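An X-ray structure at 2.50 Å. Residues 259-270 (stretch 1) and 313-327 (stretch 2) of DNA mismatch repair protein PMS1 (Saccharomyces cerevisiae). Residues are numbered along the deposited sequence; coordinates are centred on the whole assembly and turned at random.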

ATOM      1  N   ASP B 259      13.274 -43.294   0.386  1.00 73.41           N
ATOM      2  CA  ASP B 259      12.318 -43.264  -0.728  1.00 72.65           C
ATOM      3  C   ASP B 259      12.554 -41.942  -1.459  1.00 71.68           C
ATOM      4  O   ASP B 259      12.000 -40.907  -1.083  1.00 71.34           O
ATOM      5  CB  ASP B 259      10.873 -43.307  -0.205  1.00 73.53           C
ATOM      6  CG  ASP B 259       9.845 -43.562  -1.314  1.00 75.56           C
ATOM      7  OD1 ASP B 259      10.102 -43.171  -2.474  1.00 76.50           O
ATOM      8  OD2 ASP B 259       8.772 -44.144  -1.024  1.00 75.14           O
ATOM      9  N   TYR B 260      13.379 -41.984  -2.501  1.00 70.67           N
ATOM     10  CA  TYR B 260      13.716 -40.785  -3.258  1.00 69.35           C
ATOM     11  C   TYR B 260      12.669 -40.374  -4.291  1.00 68.15           C
ATOM     12  O   TYR B 260      12.897 -40.483  -5.498  1.00 67.10           O
ATOM     13  CB  TYR B 260      15.075 -40.965  -3.945  1.00 69.77           C
ATOM     14  CG  TYR B 260      15.713 -39.670  -4.390  1.00 70.53           C
ATOM     15  CD1 TYR B 260      17.000 -39.654  -4.924  1.00 71.02           C
ATOM     16  CD2 TYR B 260      15.038 -38.453  -4.262  1.00 70.47           C
ATOM     17  CE1 TYR B 260      17.604 -38.458  -5.316  1.00 71.18           C
ATOM     18  CE2 TYR B 260      15.628 -37.255  -4.652  1.00 71.16           C
ATOM     19  CZ  TYR B 260      16.910 -37.263  -5.178  1.00 71.65           C
ATOM     20  OH  TYR B 260      17.490 -36.080  -5.574  1.00 71.59           O
ATOM     21  N   LYS B 261      11.526 -39.896  -3.803  1.00 66.08           N
ATOM     22  CA  LYS B 261      10.444 -39.432  -4.664  1.00 64.22           C
ATOM     23  C   LYS B 261      10.257 -37.928  -4.459  1.00 63.17           C
ATOM     24  O   LYS B 261      10.234 -37.438  -3.326  1.00 63.09           O
ATOM     25  CB  LYS B 261       9.131 -40.163  -4.339  1.00 63.68           C
ATOM     26  CG  LYS B 261       9.011 -41.584  -4.904  1.00 63.18           C
ATOM     27  CD  LYS B 261       7.557 -42.070  -4.847  1.00 62.35           C
ATOM     28  CE  LYS B 261       7.365 -43.451  -5.473  1.00 61.57           C
ATOM     29  NZ  LYS B 261       7.896 -44.548  -4.617  1.00 61.91           N
ATOM     30  N   ILE B 262      10.141 -37.190  -5.555  1.00 61.17           N
ATOM     31  CA  ILE B 262       9.951 -35.752  -5.457  1.00 59.20           C
ATOM     32  C   ILE B 262       8.540 -35.371  -5.880  1.00 57.40           C
ATOM     33  O   ILE B 262       8.145 -35.557  -7.032  1.00 54.83           O
ATOM     34  CB  ILE B 262      10.951 -34.975  -6.340  1.00 59.63           C
ATOM     35  CG1 ILE B 262      12.383 -35.357  -5.968  1.00 59.27           C
ATOM     36  CG2 ILE B 262      10.745 -33.471  -6.153  1.00 59.01           C
ATOM     37  CD1 ILE B 262      13.434 -34.736  -6.866  1.00 60.58           C
ATOM     38  N   ARG B 263       7.783 -34.846  -4.926  1.00 56.07           N
ATOM     39  CA  ARG B 263       6.422 -34.421  -5.181  1.00 55.31           C
ATOM     40  C   ARG B 263       6.441 -32.946  -5.594  1.00 54.41           C
ATOM     41  O   ARG B 263       6.879 -32.075  -4.828  1.00 53.07           O
ATOM     42  CB  ARG B 263       5.571 -34.621  -3.927  1.00 54.91           C
ATOM     43  N   VAL B 264       5.985 -32.677  -6.816  1.00 53.09           N
ATOM     44  CA  VAL B 264       5.936 -31.316  -7.343  1.00 51.11           C
ATOM     45  C   VAL B 264       4.484 -30.839  -7.422  1.00 50.52           C
ATOM     46  O   VAL B 264       3.704 -31.300  -8.261  1.00 48.25           O
ATOM     47  CB  VAL B 264       6.585 -31.242  -8.743  1.00 50.86           C
ATOM     48  CG1 VAL B 264       6.332 -29.881  -9.383  1.00 49.78           C
ATOM     49  CG2 VAL B 264       8.074 -31.499  -8.623  1.00 50.86           C
ATOM     50  N   LYS B 265       4.129 -29.916  -6.533  1.00 49.92           N
ATOM     51  CA  LYS B 265       2.775 -29.384  -6.492  1.00 48.90           C
ATOM     52  C   LYS B 265       2.766 -27.871  -6.625  1.00 49.07           C
ATOM     53  O   LYS B 265       3.702 -27.184  -6.199  1.00 48.75           O
ATOM     54  CB  LYS B 265       2.087 -29.793  -5.187  1.00 47.75           C
ATOM     55  CG  LYS B 265       1.966 -31.295  -5.002  1.00 48.93           C
ATOM     56  CD  LYS B 265       1.202 -31.655  -3.730  1.00 50.79           C
ATOM     57  CE  LYS B 265       1.026 -33.162  -3.619  1.00 52.04           C
ATOM     58  NZ  LYS B 265       0.134 -33.561  -2.501  1.00 53.44           N
ATOM     59  N   GLY B 266       1.700 -27.357  -7.225  1.00 49.11           N
ATOM     60  CA  GLY B 266       1.582 -25.924  -7.411  1.00 49.47           C
ATOM     61  C   GLY B 266       0.781 -25.580  -8.652  1.00 49.78           C
ATOM     62  O   GLY B 266      -0.165 -26.291  -9.015  1.00 49.45           O
ATOM     63  N   TYR B 267       1.153 -24.485  -9.308  1.00 48.23           N
ATOM     64  CA  TYR B 267       0.454 -24.057 -10.507  1.00 47.27           C
ATOM     65  C   TYR B 267       1.423 -23.466 -11.507  1.00 48.07           C
ATOM     66  O   TYR B 267       2.463 -22.922 -11.134  1.00 48.62           O
ATOM     67  CB  TYR B 267      -0.612 -23.017 -10.159  1.00 47.15           C
ATOM     68  CG  TYR B 267      -1.692 -23.536  -9.242  1.00 45.20           C
ATOM     69  CD1 TYR B 267      -1.490 -23.617  -7.868  1.00 44.70           C
ATOM     70  CD2 TYR B 267      -2.911 -23.962  -9.754  1.00 44.36           C
ATOM     71  CE1 TYR B 267      -2.486 -24.114  -7.022  1.00 47.70           C
ATOM     72  CE2 TYR B 267      -3.907 -24.457  -8.928  1.00 47.03           C
ATOM     73  CZ  TYR B 267      -3.694 -24.532  -7.564  1.00 47.88           C
ATOM     74  OH  TYR B 267      -4.697 -25.025  -6.755  1.00 48.30           O
ATOM     75  N   ILE B 268       1.082 -23.586 -12.783  1.00 48.34           N
ATOM     76  CA  ILE B 268       1.911 -23.051 -13.851  1.00 48.16           C
ATOM     77  C   ILE B 268       0.982 -22.696 -14.999  1.00 50.08           C
ATOM     78  O   ILE B 268      -0.085 -23.295 -15.152  1.00 51.49           O
ATOM     79  CB  ILE B 268       2.971 -24.078 -14.319  1.00 45.16           C
ATOM     80  CG1 ILE B 268       3.958 -23.401 -15.267  1.00 45.13           C
ATOM     81  CG2 ILE B 268       2.301 -25.246 -15.024  1.00 45.85           C
ATOM     82  CD1 ILE B 268       5.208 -24.213 -15.558  1.00 43.40           C
ATOM     83  N   SER B 269       1.372 -21.708 -15.791  1.00 52.66           N
ATOM     84  CA  SER B 269       0.552 -21.285 -16.912  1.00 55.55           C
ATOM     85  C   SER B 269       0.379 -22.403 -17.919  1.00 57.08           C
ATOM     86  O   SER B 269       1.316 -23.148 -18.202  1.00 55.58           O
ATOM     87  CB  SER B 269       1.180 -20.080 -17.606  1.00 55.07           C
ATOM     88  OG  SER B 269       1.106 -18.940 -16.777  1.00 57.88           O
ATOM     89  N   GLN B 270      -0.831 -22.521 -18.450  1.00 60.74           N
ATOM     90  CA  GLN B 270      -1.100 -23.534 -19.449  1.00 64.15           C
ATOM     91  C   GLN B 270      -0.497 -23.049 -20.762  1.00 65.92           C
ATOM     92  O   GLN B 270      -0.462 -21.847 -21.027  1.00 65.64           O
ATOM     93  CB  GLN B 270      -2.605 -23.784 -19.573  1.00 64.45           C
ATOM     94  CG  GLN B 270      -3.486 -22.568 -19.628  1.00 66.63           C
ATOM     95  CD  GLN B 270      -4.962 -22.952 -19.645  1.00 67.75           C
ATOM     96  OE1 GLN B 270      -5.386 -23.795 -20.438  1.00 67.78           O
ATOM     97  NE2 GLN B 270      -5.748 -22.334 -18.775  1.00 67.00           N
ATOM     98  N   PHE B 313       6.561 -16.499 -21.679  1.00 69.53           N
ATOM     99  CA  PHE B 313       7.191 -17.194 -20.561  1.00 68.48           C
ATOM    100  C   PHE B 313       6.092 -17.626 -19.599  1.00 67.18           C
ATOM    101  O   PHE B 313       5.086 -16.935 -19.439  1.00 68.06           O
ATOM    102  CB  PHE B 313       8.176 -16.279 -19.833  1.00 69.22           C
ATOM    103  CG  PHE B 313       9.261 -15.742 -20.714  1.00 70.75           C
ATOM    104  CD1 PHE B 313       9.039 -14.621 -21.508  1.00 71.25           C
ATOM    105  CD2 PHE B 313      10.497 -16.376 -20.780  1.00 71.24           C
ATOM    106  CE1 PHE B 313      10.033 -14.139 -22.354  1.00 70.76           C
ATOM    107  CE2 PHE B 313      11.497 -15.901 -21.624  1.00 70.88           C
ATOM    108  CZ  PHE B 313      11.263 -14.782 -22.411  1.00 70.71           C
ATOM    109  N   PRO B 314       6.273 -18.776 -18.943  1.00 65.06           N
ATOM    110  CA  PRO B 314       5.265 -19.271 -18.005  1.00 63.19           C
ATOM    111  C   PRO B 314       5.314 -18.662 -16.613  1.00 61.64           C
ATOM    112  O   PRO B 314       6.387 -18.369 -16.090  1.00 61.29           O
ATOM    113  CB  PRO B 314       5.560 -20.759 -17.962  1.00 63.60           C
ATOM    114  CG  PRO B 314       7.061 -20.776 -18.030  1.00 63.61           C
ATOM    115  CD  PRO B 314       7.359 -19.759 -19.117  1.00 64.59           C
ATOM    116  N   ALA B 315       4.140 -18.462 -16.025  1.00 59.88           N
ATOM    117  CA  ALA B 315       4.062 -17.963 -14.659  1.00 57.63           C
ATOM    118  C   ALA B 315       4.298 -19.237 -13.835  1.00 55.98           C
ATOM    119  O   ALA B 315       3.694 -20.278 -14.110  1.00 54.13           O
ATOM    120  CB  ALA B 315       2.686 -17.390 -14.377  1.00 57.21           C
ATOM    121  N   VAL B 316       5.176 -19.168 -12.837  1.00 54.28           N
ATOM    122  CA  VAL B 316       5.485 -20.352 -12.045  1.00 52.64           C
ATOM    123  C   VAL B 316       5.264 -20.245 -10.546  1.00 52.82           C
ATOM    124  O   VAL B 316       5.574 -19.232  -9.924  1.00 54.44           O
ATOM    125  CB  VAL B 316       6.939 -20.787 -12.250  1.00 51.95           C
ATOM    126  CG1 VAL B 316       7.154 -22.182 -11.649  1.00 50.38           C
ATOM    127  CG2 VAL B 316       7.282 -20.750 -13.722  1.00 49.38           C
ATOM    128  N   PHE B 317       4.738 -21.328  -9.985  1.00 52.36           N
ATOM    129  CA  PHE B 317       4.467 -21.460  -8.558  1.00 51.31           C
ATOM    130  C   PHE B 317       4.588 -22.951  -8.273  1.00 50.17           C
ATOM    131  O   PHE B 317       3.586 -23.661  -8.175  1.00 49.91           O
ATOM    132  CB  PHE B 317       3.049 -20.994  -8.211  1.00 51.46           C
ATOM    133  CG  PHE B 317       2.768 -19.578  -8.589  1.00 51.78           C
ATOM    134  CD1 PHE B 317       1.990 -19.286  -9.702  1.00 53.38           C
ATOM    135  CD2 PHE B 317       3.289 -18.530  -7.838  1.00 53.33           C
ATOM    136  CE1 PHE B 317       1.726 -17.967 -10.067  1.00 54.27           C
ATOM    137  CE2 PHE B 317       3.033 -17.202  -8.191  1.00 54.01           C
ATOM    138  CZ  PHE B 317       2.252 -16.921  -9.307  1.00 54.79           C
ATOM    139  N   LEU B 318       5.818 -23.430  -8.153  1.00 49.80           N
ATOM    140  CA  LEU B 318       6.019 -24.845  -7.908  1.00 50.17           C
ATOM    141  C   LEU B 318       6.791 -25.160  -6.654  1.00 49.64           C
ATOM    142  O   LEU B 318       7.836 -24.571  -6.384  1.00 49.03           O
ATOM    143  CB  LEU B 318       6.724 -25.479  -9.101  1.00 48.57           C
ATOM    144  CG  LEU B 318       5.969 -25.331 -10.416  1.00 48.55           C
ATOM    145  CD1 LEU B 318       6.727 -26.067 -11.493  1.00 48.67           C
ATOM    146  CD2 LEU B 318       4.562 -25.887 -10.277  1.00 48.43           C
ATOM    147  N   ASN B 319       6.266 -26.101  -5.884  1.00 50.94           N
ATOM    148  CA  ASN B 319       6.932 -26.519  -4.666  1.00 52.38           C
ATOM    149  C   ASN B 319       7.468 -27.924  -4.850  1.00 53.04           C
ATOM    150  O   ASN B 319       6.720 -28.831  -5.217  1.00 52.33           O
ATOM    151  CB  ASN B 319       5.975 -26.506  -3.473  1.00 51.95           C
ATOM    152  CG  ASN B 319       6.646 -26.973  -2.185  1.00 50.79           C
ATOM    153  OD1 ASN B 319       7.542 -26.306  -1.653  1.00 46.58           O
ATOM    154  ND2 ASN B 319       6.224 -28.133  -1.688  1.00 48.53           N
ATOM    155  N   LEU B 320       8.771 -28.084  -4.617  1.00 55.43           N
ATOM    156  CA  LEU B 320       9.428 -29.382  -4.706  1.00 57.90           C
ATOM    157  C   LEU B 320       9.531 -29.879  -3.275  1.00 59.37           C
ATOM    158  O   LEU B 320      10.240 -29.293  -2.448  1.00 59.75           O
ATOM    159  CB  LEU B 320      10.834 -29.272  -5.309  1.00 57.74           C
ATOM    160  CG  LEU B 320      11.003 -28.657  -6.699  1.00 58.78           C
ATOM    161  CD1 LEU B 320      12.347 -29.084  -7.275  1.00 57.02           C
ATOM    162  CD2 LEU B 320       9.872 -29.109  -7.615  1.00 59.54           C
ATOM    163  N   GLU B 321       8.798 -30.949  -2.991  1.00 61.07           N
ATOM    164  CA  GLU B 321       8.772 -31.547  -1.670  1.00 63.00           C
ATOM    165  C   GLU B 321       9.576 -32.841  -1.717  1.00 64.53           C
ATOM    166  O   GLU B 321       9.331 -33.705  -2.558  1.00 64.57           O
ATOM    167  CB  GLU B 321       7.321 -31.837  -1.273  1.00 64.33           C
ATOM    168  CG  GLU B 321       7.084 -32.089   0.209  1.00 65.13           C
ATOM    169  CD  GLU B 321       7.316 -30.849   1.046  1.00 67.38           C
ATOM    170  OE1 GLU B 321       6.671 -29.814   0.770  1.00 65.63           O
ATOM    171  OE2 GLU B 321       8.145 -30.911   1.982  1.00 69.84           O
ATOM    172  N   LEU B 322      10.551 -32.963  -0.824  1.00 66.17           N
ATOM    173  CA  LEU B 322      11.381 -34.161  -0.758  1.00 68.15           C
ATOM    174  C   LEU B 322      12.180 -34.152   0.543  1.00 69.92           C
ATOM    175  O   LEU B 322      12.218 -33.143   1.254  1.00 69.95           O
ATOM    176  CB  LEU B 322      12.339 -34.226  -1.956  1.00 67.16           C
ATOM    177  CG  LEU B 322      13.570 -33.315  -1.950  1.00 66.70           C
ATOM    178  CD1 LEU B 322      14.504 -33.723  -3.073  1.00 66.00           C
ATOM    179  CD2 LEU B 322      13.149 -31.866  -2.092  1.00 65.64           C
ATOM    180  N   PRO B 323      12.813 -35.285   0.884  1.00 72.14           N
ATOM    181  CA  PRO B 323      13.598 -35.329   2.124  1.00 73.22           C
ATOM    182  C   PRO B 323      14.857 -34.468   2.021  1.00 74.33           C
ATOM    183  O   PRO B 323      15.572 -34.539   1.024  1.00 73.88           O
ATOM    184  CB  PRO B 323      13.899 -36.822   2.285  1.00 72.91           C
ATOM    185  CG  PRO B 323      13.916 -37.323   0.863  1.00 72.96           C
ATOM    186  CD  PRO B 323      12.739 -36.614   0.251  1.00 72.18           C
ATOM    187  N   MET B 324      15.116 -33.646   3.040  1.00 75.66           N
ATOM    188  CA  MET B 324      16.294 -32.775   3.030  1.00 77.60           C
ATOM    189  C   MET B 324      17.575 -33.590   3.033  1.00 77.61           C
ATOM    190  O   MET B 324      18.637 -33.113   2.629  1.00 78.25           O
ATOM    191  CB  MET B 324      16.310 -31.847   4.244  1.00 79.82           C
ATOM    192  CG  MET B 324      17.663 -31.151   4.428  1.00 82.14           C
ATOM    193  SD  MET B 324      17.760 -30.095   5.876  1.00 86.13           S
ATOM    194  CE  MET B 324      17.253 -28.502   5.154  1.00 85.31           C
ATOM    195  N   SER B 325      17.461 -34.824   3.510  1.00 77.21           N
ATOM    196  CA  SER B 325      18.585 -35.742   3.581  1.00 77.01           C
ATOM    197  C   SER B 325      19.244 -35.896   2.211  1.00 77.28           C
ATOM    198  O   SER B 325      20.432 -36.206   2.109  1.00 76.94           O
ATOM    199  CB  SER B 325      18.098 -37.100   4.085  1.00 76.29           C
ATOM    200  OG  SER B 325      16.721 -37.041   4.425  1.00 73.94           O
ATOM    201  N   LEU B 326      18.461 -35.680   1.158  1.00 77.17           N
ATOM    202  CA  LEU B 326      18.960 -35.784  -0.210  1.00 77.17           C
ATOM    203  C   LEU B 326      19.194 -34.386  -0.779  1.00 76.70           C
ATOM    204  O   LEU B 326      19.232 -34.196  -1.996  1.00 76.07           O
ATOM    205  CB  LEU B 326      17.950 -36.543  -1.076  1.00 76.57           C
ATOM    206  CG  LEU B 326      17.603 -37.952  -0.577  1.00 77.02           C
ATOM    207  CD1 LEU B 326      16.355 -38.456  -1.274  1.00 76.72           C
ATOM    208  CD2 LEU B 326      18.775 -38.895  -0.813  1.00 76.67           C
ATOM    209  N   ILE B 327      19.352 -33.418   0.121  1.00 76.68           N
ATOM    210  CA  ILE B 327      19.577 -32.022  -0.246  1.00 77.65           C
ATOM    211  C   ILE B 327      20.869 -31.512   0.385  1.00 78.72           C
ATOM    212  O   ILE B 327      21.140 -31.780   1.555  1.00 79.29           O
ATOM    213  CB  ILE B 327      18.419 -31.109   0.249  1.00 76.19           C
ATOM    214  CG1 ILE B 327      17.103 -31.506  -0.424  1.00 75.89           C
ATOM    215  CG2 ILE B 327      18.741 -29.647  -0.043  1.00 74.96           C
ATOM    216  CD1 ILE B 327      15.908 -30.714   0.062  1.00 73.95           C
TER

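The two stretches pair as antiparallel β-strands, joined by a ladder of backbone hydrogen bonds and packed through apolar side chains. Arg-263 with Glu-321 and Lys-265 with Asn-319 each form two bonds; the shortest of these four runs from Asn-319 N to Lys-265 O, 2.8 Å. Tyr-267 N also reaches Phe-317 O at 2.8 Å, but the return bond from Phe-317 N to Tyr-267 O, 3.0 Å, is weak, its angle at hydrogen only 128°.

Between these pairs sits Gly-266, where the chain turns a corner. Its phi/psi of 150/-146 would jam a CB against the preceding carbonyl, and that CB would also lie 1.9 Å from Phe-317 O. Without one, Gly-266 CA approaches Phe-317 O to 3.1 Å in a CA-H...O contact.

Branched aliphatic residues suit the face of Val-264, Ile-268, Val-316 and Leu-320, all buried: Val-264 CG2 meets Leu-320 CD2 at 3.2 Å, and Ile-268 CD1 lies 4.4 Å from Val-316 CG2. On the other face, polar Asn-319 ND2 donates to Glu-321 OE1, 3.0 Å, along its own strand.

The ends differ. Leu-326 CD1 sits over the Tyr-260 ring, 3.5 Å from its centroid, a CH-π contact suited to a flat aromatic surface. At the other end, Ser-269 OG accepts a hydrogen bond from Ala-315 N, 3.2 Å, extending the ladder through a side chain.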